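Local atomic coordinates of histidinol dehydrogenase (Elizabethkingia anophelis NUHP1, PDB entry 6AN0), a protein that probably catalyses the two successive NAD-dependent oxidations that turn L-histidinol, by way of L-histidinaldehyde, into L-histidine, with zinc as cofactor. Residues L326-H331 against G377-Y382; E330-A335 against D344-A349. One frame throughout, in Å; residues are numbered along the deposited sequence.

Contact 1. Residues L326-H331 against G377-Y382; sequences LYAPEH and GYARNY. With EDO (1,2-ethanediol), chain G.
The last turn of helix 317-327 and the loop that leaves it run past a short 3-10 turn at 378-380, nearest at Ala328 and Gly377, whose CA atoms lie 5.2 Å apart. Ala328 leaves the helix with positive phi (61°), and its CB points at the turn. There it meets the aliphatic part of Arg380, with CB 3.6 Å from Arg380 CG, while Ala379 brings its own methyl up beside the carbonyl oxygens of Ala328 and Pro329. Arg380 starts with CG anti to its carbonyl carbon (chi1 -61°) and then runs extended as far as NE, which carries the guanidinium to the C-terminal end of the helix. Arg380 NH2 donates to Leu326 O over 3.0 Å along an almost straight line (179°), and that oxygen sits in the guanidinium plane. The carbonyl belongs to the last helical turn, where the helix dipole would probably add to the attraction for a positive charge. Helix 317-327 leads from here into strand 331-335 of the parallel sheet, at Glu330 and His331, the predicted proton acceptors of the active site. A water accepts from Arg380 NE and donates weakly to the same Leu326 O, so NH2 grips the carbonyl directly and NE through the water, which helps to fix the rotation of the guanidinium. The other terminal nitrogen, NH1, donates to O2 of a 1,2-ethanediol, also near the guanidinium plane; the diol, probably from the crystallisation liquor, has C1 over one face of the Tyr378 ring. A second water bridges the backbones, donating to Ala328 O at 2.8 Å and accepting from Ala379 N and, weakly, from Gly377 N. Arg26 also bonds to Tyr327 O and makes a cation-pi contact with the Tyr327 ring, whose hydroxyl is hydrogen-bonded to Gln271.

Contact 2. Residues E330-A335 against D344-A349; sequences EHLILA and DKITSA
Apolar contacts alone join strand 331-335 to the irregular segment 344-349, and no hydrogen bond passes between the two. Ile346 provides the centre. Its CG1 branch, anti to the carbonyl carbon (chi1 -60°), extends so that CD1 is pushed out toward the strand, where two leucines on the same side of it come tip to tip with this methyl. Leu332 reaches it with CD2, 3.7 Å from Ile346 CD1, its CG being anti to the backbone N (chi1 171°). Leu334, two residues on, differs in its first torsion, with CG anti to the carbonyl carbon and beside the backbone N (chi1 -63°), and brings CD1 to 3.8 Å from Ile346 CD1. Ile346 CD1 thus meets one methyl of each leucine, and CG2 of Ile346 also comes near Leu332 CD2. Nearer the start of the strand a second apolar contact adds to this: Ala349 CB faces Leu332 CB at 4.1 Å, so Leu332 is engaged both at its root and at its tip.

Polar groups of the two segments look to other partners. Backbone bonds link Leu332 to Ser351 and Phe353 on the next strand, and Asn325 holds Lys345 O and Thr347 N. Arg124 of the second subunit donates to Ile346 O, and Lys392 of that subunit binds Thr347 O and Ser348 OG, so this loop is also part of the dimer interface.

His331 has its CB directed away from the loop; its side chain packs on Glu360 and Asp364 of helix 360-365, with ND1 bonded to Glu242 O. One side of the strand therefore packs against the connecting loop while His331, on the other side, probably serves the active site as a proton acceptor; strand 331-335 lies between 242-247 and 351-354 in the six-stranded parallel sheet.

In the fold
Followed from the N-terminal side, the chain passes from helix 317-327 through the turn at 328-330 into strand 331-335, so both contacts begin from one continuous run and share Glu330 and His331. Contact 2 closes first, with residues 344-349 folding back on the strand before strand 351-354, outermost in this chain. Contact 1 closes a wider loop, reached at 377-382 after strand 351-354 and helix 360-365, and the shorter loop lies within it. Their centres are about 9 Å apart, and they meet at Ser348, which packs against Ala328, Pro329 and Arg380. Together they tie the helix end, the parallel sheet and the loop before strand 391-399, and both border the second subunit.

Contact 1. Residues L326-H331 against G377-Y382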
ATOM      1  N   LEU A 326     -10.261  18.268  -6.707  1.00 25.88           N
ATOM      2  CA  LEU A 326     -10.159  18.674  -5.307  1.00 25.96           C
ATOM      3  C   LEU A 326     -10.973  17.757  -4.394  1.00 28.24           C
ATOM      4  O   LEU A 326     -10.571  17.494  -3.254  1.00 27.05           O
ATOM      5  CB  LEU A 326     -10.623  20.126  -5.147  1.00 24.53           C
ATOM      6  CG  LEU A 326      -9.777  21.208  -5.827  1.00 30.82           C
ATOM      7  CD1 LEU A 326     -10.361  22.597  -5.582  1.00 41.70           C
ATOM      8  CD2 LEU A 326      -8.348  21.145  -5.352  1.00 39.12           C
ATOM      9  N   TYR A 327     -12.130  17.276  -4.871  1.00 23.67           N
ATOM     10  CA  TYR A 327     -12.995  16.419  -4.058  1.00 26.71           C
ATOM     11  C   TYR A 327     -12.438  14.998  -3.939  1.00 26.46           C
ATOM     12  O   TYR A 327     -12.547  14.366  -2.876  1.00 23.40           O
ATOM     13  CB  TYR A 327     -14.400  16.398  -4.666  1.00 23.32           C
ATOM     14  CG  TYR A 327     -15.419  15.546  -3.932  1.00 24.78           C
ATOM     15  CD1 TYR A 327     -16.096  16.033  -2.817  1.00 26.40           C
ATOM     16  CD2 TYR A 327     -15.717  14.262  -4.368  1.00 21.19           C
ATOM     17  CE1 TYR A 327     -17.034  15.251  -2.156  1.00 27.90           C
ATOM     18  CE2 TYR A 327     -16.650  13.476  -3.721  1.00 25.29           C
ATOM     19  CZ  TYR A 327     -17.307  13.976  -2.614  1.00 30.47           C
ATOM     20  OH  TYR A 327     -18.236  13.198  -1.974  1.00 26.99           O
ATOM     21  N   ALA A 328     -11.852  14.475  -5.031  1.00 23.10           N
ATOM     22  CA  ALA A 328     -11.248  13.142  -5.129  1.00 24.02           C
ATOM     23  C   ALA A 328     -12.292  12.061  -4.861  1.00 21.18           C
ATOM     24  O   ALA A 328     -12.229  11.370  -3.831  1.00 21.70           O
ATOM     25  CB  ALA A 328     -10.061  13.013  -4.170  1.00 21.59           C
ATOM     26  N   PRO A 329     -13.248  11.874  -5.772  1.00 18.06           N
ATOM     27  CA  PRO A 329     -14.388  10.992  -5.498  1.00 17.49           C
ATOM     28  C   PRO A 329     -14.041   9.509  -5.596  1.00 21.69           C
ATOM     29  O   PRO A 329     -13.188   9.084  -6.381  1.00 23.33           O
ATOM     30  CB  PRO A 329     -15.396  11.376  -6.591  1.00 16.64           C
ATOM     31  CG  PRO A 329     -14.504  11.813  -7.765  1.00 17.36           C
ATOM     32  CD  PRO A 329     -13.337  12.525  -7.094  1.00 17.68           C
ATOM     33  N   GLU A 330     -14.735   8.708  -4.784  1.00 18.03           N
ATOM     34  CA  GLU A 330     -14.628   7.255  -4.929  1.00 17.11           C
ATOM     35  C   GLU A 330     -15.039   6.813  -6.339  1.00 18.32           C
ATOM     36  O   GLU A 330     -14.332   6.037  -6.993  1.00 17.88           O
ATOM     37  CB  GLU A 330     -15.496   6.558  -3.882  1.00 21.87           C
ATOM     38  CG  GLU A 330     -15.426   5.044  -3.963  1.00 22.98           C
ATOM     39  CD  GLU A 330     -16.551   4.352  -3.221  1.00 32.11           C
ATOM     40  OE1 GLU A 330     -17.564   5.011  -2.919  1.00 29.73           O
ATOM     41  OE2 GLU A 330     -16.432   3.137  -2.973  1.00 27.30           O
ATOM     42  N   HIS A 331     -16.188   7.294  -6.817  1.00 18.76           N
ATOM     43  CA  HIS A 331     -16.653   7.037  -8.178  1.00 18.09           C
ATOM     44  C   HIS A 331     -16.865   8.356  -8.900  1.00 18.07           C
ATOM     45  O   HIS A 331     -17.441   9.294  -8.332  1.00 17.05           O
ATOM     46  CB  HIS A 331     -17.989   6.291  -8.206  1.00 22.09           C
ATOM     47  CG  HIS A 331     -18.007   5.021  -7.427  1.00 22.30           C
ATOM     48  ND1 HIS A 331     -18.452   4.959  -6.122  1.00 24.77           N
ATOM     49  CD2 HIS A 331     -17.685   3.755  -7.779  1.00 25.18           C
ATOM     50  CE1 HIS A 331     -18.385   3.709  -5.699  1.00 25.71           C
ATOM     51  NE2 HIS A 331     -17.921   2.959  -6.684  1.00 27.67           N
ATOM     52  N   GLY A 377     -12.073  10.845   0.190  1.00 21.85           N
ATOM     53  CA  GLY A 377     -10.883  11.548  -0.235  1.00 22.91           C
ATOM     54  C   GLY A 377      -9.630  10.706  -0.270  1.00 26.29           C
ATOM     55  O   GLY A 377      -8.575  11.211  -0.677  1.00 25.03           O
ATOM     56  N   TYR A 378      -9.703   9.431   0.129  1.00 22.04           N
ATOM     57  CA  TYR A 378      -8.529   8.575   0.026  1.00 22.18           C
ATOM     58  C   TYR A 378      -8.145   8.266  -1.411  1.00 19.74           C
ATOM     59  O   TYR A 378      -7.095   7.654  -1.633  1.00 21.25           O
ATOM     60  CB  TYR A 378      -8.747   7.287   0.814  1.00 18.41           C
ATOM     61  CG  TYR A 378      -8.582   7.534   2.303  1.00 23.35           C
ATOM     62  CD1 TYR A 378      -7.337   7.865   2.832  1.00 18.46           C
ATOM     63  CD2 TYR A 378      -9.663   7.475   3.165  1.00 23.64           C
ATOM     64  CE1 TYR A 378      -7.168   8.100   4.182  1.00 23.37           C
ATOM     65  CE2 TYR A 378      -9.505   7.725   4.534  1.00 27.75           C
ATOM     66  CZ  TYR A 378      -8.250   8.033   5.027  1.00 29.54           C
ATOM     67  OH  TYR A 378      -8.072   8.273   6.369  1.00 31.49           O
ATOM     68  N   ALA A 379      -8.942   8.681  -2.398  1.00 19.86           N
ATOM     69  CA  ALA A 379      -8.458   8.564  -3.769  1.00 20.53           C
ATOM     70  C   ALA A 379      -7.269   9.490  -4.025  1.00 20.14           C
ATOM     71  O   ALA A 379      -6.587   9.323  -5.046  1.00 20.52           O
ATOM     72  CB  ALA A 379      -9.588   8.847  -4.770  1.00 18.89           C
ATOM     73  N   ARG A 380      -6.974  10.424  -3.105  1.00 18.95           N
ATOM     74  CA  ARG A 380      -5.765  11.232  -3.230  1.00 18.57           C
ATOM     75  C   ARG A 380      -4.492  10.421  -3.038  1.00 22.61           C
ATOM     76  O   ARG A 380      -3.426  10.859  -3.491  1.00 23.25           O
ATOM     77  CB  ARG A 380      -5.759  12.373  -2.200  1.00 20.03           C
ATOM     78  CG  ARG A 380      -6.922  13.321  -2.380  1.00 27.76           C
ATOM     79  CD  ARG A 380      -6.946  14.430  -1.324  1.00 29.99           C
ATOM     80  NE  ARG A 380      -8.189  15.201  -1.442  1.00 35.47           N
ATOM     81  CZ  ARG A 380      -9.138  15.248  -0.512  1.00 38.84           C
ATOM     82  NH1 ARG A 380      -8.977  14.584   0.624  1.00 32.99           N
ATOM     83  NH2 ARG A 380     -10.245  15.968  -0.710  1.00 29.60           N
ATOM     84  N   ASN A 381      -4.552   9.297  -2.317  1.00 20.52           N
ATOM     85  CA  ASN A 381      -3.318   8.611  -1.969  1.00 17.32           C
ATOM     86  C   ASN A 381      -3.417   7.097  -1.964  1.00 23.74           C
ATOM     87  O   ASN A 381      -2.422   6.442  -1.639  1.00 27.01           O
ATOM     88  CB  ASN A 381      -2.773   9.119  -0.602  1.00 18.45           C
ATOM     89  CG  ASN A 381      -3.861   9.274   0.495  1.00 21.00           C
ATOM     90  OD1 ASN A 381      -4.982   8.802   0.361  1.00 25.06           O
ATOM     91  ND2 ASN A 381      -3.497   9.930   1.586  1.00 21.09           N
ATOM     92  N   TYR A 382      -4.549   6.519  -2.349  1.00 18.09           N
ATOM     93  CA  TYR A 382      -4.679   5.074  -2.487  1.00 18.22           C
ATOM     94  C   TYR A 382      -5.334   4.747  -3.813  1.00 17.82           C
ATOM     95  O   TYR A 382      -6.018   5.586  -4.402  1.00 18.62           O
ATOM     96  CB  TYR A 382      -5.544   4.454  -1.365  1.00 15.47           C
ATOM     97  CG  TYR A 382      -4.923   4.507   0.007  1.00 18.28           C
ATOM     98  CD1 TYR A 382      -4.249   3.396   0.525  1.00 21.53           C
ATOM     99  CD2 TYR A 382      -5.019   5.657   0.792  1.00 16.15           C
ATOM    100  CE1 TYR A 382      -3.681   3.424   1.810  1.00 21.62           C
ATOM    101  CE2 TYR A 382      -4.452   5.703   2.064  1.00 21.92           C
ATOM    102  CZ  TYR A 382      -3.783   4.585   2.563  1.00 23.88           C
ATOM    103  OH  TYR A 382      -3.222   4.609   3.823  1.00 23.16           O
TER
HETATM  104  C1  EDO G 506      -7.457  11.658   3.523  1.00 42.89           C
HETATM  105  O1  EDO G 506      -8.867  11.780   3.305  1.00 47.02           O
HETATM  106  C2  EDO G 506      -6.721  11.741   2.189  1.00 36.07           C
HETATM  107  O2  EDO G 506      -6.638  13.117   1.795  1.00 41.99           O
HETATM  108  O   HOH W   1      -7.570  16.341  -4.111  1.00 32.45           O
HETATM  109  O   HOH W   2     -11.960   9.097  -2.273  1.00 19.42           O

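Contact 2. Residues E330-A335 against D344-A349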
ATOM      1  N   GLU A 330     -14.735   8.708  -4.784  1.00 18.03           N
ATOM      2  CA  GLU A 330     -14.628   7.255  -4.929  1.00 17.11           C
ATOM      3  C   GLU A 330     -15.039   6.813  -6.339  1.00 18.32           C
ATOM      4  O   GLU A 330     -14.332   6.037  -6.993  1.00 17.88           O
ATOM      5  CB  GLU A 330     -15.496   6.558  -3.882  1.00 21.87           C
ATOM      6  CG  GLU A 330     -15.426   5.044  -3.963  1.00 22.98           C
ATOM      7  CD  GLU A 330     -16.551   4.352  -3.221  1.00 32.11           C
ATOM      8  OE1 GLU A 330     -17.564   5.011  -2.919  1.00 29.73           O
ATOM      9  OE2 GLU A 330     -16.432   3.137  -2.973  1.00 27.30           O
ATOM     10  N   HIS A 331     -16.188   7.294  -6.817  1.00 18.76           N
ATOM     11  CA  HIS A 331     -16.653   7.037  -8.178  1.00 18.09           C
ATOM     12  C   HIS A 331     -16.865   8.356  -8.900  1.00 18.07           C
ATOM     13  O   HIS A 331     -17.441   9.294  -8.332  1.00 17.05           O
ATOM     14  CB  HIS A 331     -17.989   6.291  -8.206  1.00 22.09           C
ATOM     15  CG  HIS A 331     -18.007   5.021  -7.427  1.00 22.30           C
ATOM     16  ND1 HIS A 331     -18.452   4.959  -6.122  1.00 24.77           N
ATOM     17  CD2 HIS A 331     -17.685   3.755  -7.779  1.00 25.18           C
ATOM     18  CE1 HIS A 331     -18.385   3.709  -5.699  1.00 25.71           C
ATOM     19  NE2 HIS A 331     -17.921   2.959  -6.684  1.00 27.67           N
ATOM     20  N   LEU A 332     -16.438   8.419 -10.159  1.00 17.87           N
ATOM     21  CA  LEU A 332     -16.628   9.602 -10.998  1.00 16.75           C
ATOM     22  C   LEU A 332     -17.389   9.181 -12.246  1.00 18.47           C
ATOM     23  O   LEU A 332     -16.938   8.291 -12.966  1.00 19.27           O
ATOM     24  CB  LEU A 332     -15.275  10.205 -11.381  1.00 16.10           C
ATOM     25  CG  LEU A 332     -15.300  11.319 -12.429  1.00 18.54           C
ATOM     26  CD1 LEU A 332     -16.151  12.490 -11.910  1.00 18.28           C
ATOM     27  CD2 LEU A 332     -13.883  11.787 -12.746  1.00 16.93           C
ATOM     28  N   ILE A 333     -18.525   9.820 -12.520  1.00 18.04           N
ATOM     29  CA  ILE A 333     -19.264   9.566 -13.757  1.00 18.64           C
ATOM     30  C   ILE A 333     -19.143  10.793 -14.656  1.00 21.83           C
ATOM     31  O   ILE A 333     -19.565  11.894 -14.282  1.00 19.24           O
ATOM     32  CB  ILE A 333     -20.738   9.221 -13.489  1.00 20.87           C
ATOM     33  CG1 ILE A 333     -20.844   8.005 -12.550  1.00 20.46           C
ATOM     34  CG2 ILE A 333     -21.470   8.954 -14.815  1.00 22.28           C
ATOM     35  CD1 ILE A 333     -22.281   7.547 -12.257  1.00 23.78           C
ATOM     36  N   LEU A 334     -18.588  10.603 -15.856  1.00 18.10           N
ATOM     37  CA  LEU A 334     -18.475  11.687 -16.836  1.00 20.96           C
ATOM     38  C   LEU A 334     -19.613  11.534 -17.836  1.00 22.39           C
ATOM     39  O   LEU A 334     -19.479  10.861 -18.859  1.00 22.09           O
ATOM     40  CB  LEU A 334     -17.121  11.677 -17.541  1.00 21.70           C
ATOM     41  CG  LEU A 334     -15.894  11.895 -16.664  1.00 24.63           C
ATOM     42  CD1 LEU A 334     -14.669  12.010 -17.585  1.00 27.26           C
ATOM     43  CD2 LEU A 334     -16.047  13.140 -15.753  1.00 20.91           C
ATOM     44  N   ALA A 335     -20.743  12.179 -17.542  1.00 21.72           N
ATOM     45  CA  ALA A 335     -21.905  12.144 -18.428  1.00 22.28           C
ATOM     46  C   ALA A 335     -21.824  13.306 -19.414  1.00 22.92           C
ATOM     47  O   ALA A 335     -22.639  14.233 -19.436  1.00 25.04           O
ATOM     48  CB  ALA A 335     -23.198  12.171 -17.613  1.00 19.88           C
ATOM     49  N   ASP A 344      -7.512  12.693 -19.460  1.00 24.59           N
ATOM     50  CA  ASP A 344      -6.141  13.003 -19.058  1.00 24.67           C
ATOM     51  C   ASP A 344      -6.102  14.029 -17.935  1.00 30.28           C
ATOM     52  O   ASP A 344      -5.132  14.064 -17.171  1.00 30.60           O
ATOM     53  CB  ASP A 344      -5.323  13.532 -20.240  1.00 27.00           C
ATOM     54  CG  ASP A 344      -4.882  12.445 -21.199  1.00 35.71           C
ATOM     55  OD1 ASP A 344      -5.094  11.254 -20.914  1.00 36.17           O
ATOM     56  OD2 ASP A 344      -4.322  12.798 -22.263  1.00 38.57           O
ATOM     57  N   LYS A 345      -7.125  14.895 -17.842  1.00 24.50           N
ATOM     58  CA  LYS A 345      -7.193  15.945 -16.833  1.00 23.03           C
ATOM     59  C   LYS A 345      -7.668  15.447 -15.469  1.00 26.17           C
ATOM     60  O   LYS A 345      -7.601  16.210 -14.498  1.00 26.37           O
ATOM     61  CB  LYS A 345      -8.133  17.067 -17.290  1.00 31.28           C
ATOM     62  CG  LYS A 345      -7.834  17.635 -18.667  1.00 32.96           C
ATOM     63  CD  LYS A 345      -6.450  18.244 -18.719  1.00 49.48           C
ATOM     64  CE  LYS A 345      -6.423  19.468 -19.634  1.00 69.59           C
ATOM     65  NZ  LYS A 345      -7.117  19.237 -20.933  1.00 69.66           N
ATOM     66  N   ILE A 346      -8.162  14.218 -15.375  1.00 25.21           N
ATOM     67  CA  ILE A 346      -8.564  13.649 -14.089  1.00 22.88           C
ATOM     68  C   ILE A 346      -7.317  13.238 -13.321  1.00 33.58           C
ATOM     69  O   ILE A 346      -6.486  12.480 -13.834  1.00 28.29           O
ATOM     70  CB  ILE A 346      -9.487  12.443 -14.296  1.00 21.13           C
ATOM     71  CG1 ILE A 346     -10.752  12.845 -15.049  1.00 24.49           C
ATOM     72  CG2 ILE A 346      -9.817  11.774 -12.952  1.00 22.37           C
ATOM     73  CD1 ILE A 346     -11.528  11.648 -15.548  1.00 34.07           C
ATOM     74  N   THR A 347      -7.183  13.715 -12.077  1.00 21.28           N
ATOM     75  CA  THR A 347      -5.984  13.399 -11.314  1.00 23.57           C
ATOM     76  C   THR A 347      -6.234  12.575 -10.066  1.00 22.14           C
ATOM     77  O   THR A 347      -5.311  11.877  -9.632  1.00 21.61           O
ATOM     78  CB  THR A 347      -5.213  14.670 -10.906  1.00 25.86           C
ATOM     79  OG1 THR A 347      -6.066  15.551 -10.171  1.00 30.01           O
ATOM     80  CG2 THR A 347      -4.655  15.386 -12.143  1.00 36.62           C
ATOM     81  N   SER A 348      -7.433  12.627  -9.485  1.00 21.69           N
ATOM     82  CA  SER A 348      -7.798  11.755  -8.373  1.00 21.06           C
ATOM     83  C   SER A 348      -9.234  11.301  -8.555  1.00 22.06           C
ATOM     84  O   SER A 348     -10.146  12.135  -8.602  1.00 21.96           O
ATOM     85  CB  SER A 348      -7.647  12.454  -7.016  1.00 21.77           C
ATOM     86  OG  SER A 348      -6.300  12.752  -6.729  1.00 23.88           O
ATOM     87  N   ALA A 349      -9.429   9.981  -8.616  1.00 16.22           N
ATOM     88  CA  ALA A 349     -10.735   9.334  -8.636  1.00 18.22           C
ATOM     89  C   ALA A 349     -10.510   7.840  -8.477  1.00 20.76           C
ATOM     90  O   ALA A 349      -9.562   7.298  -9.042  1.00 19.76           O
ATOM     91  CB  ALA A 349     -11.493   9.621  -9.941  1.00 19.76           C
TER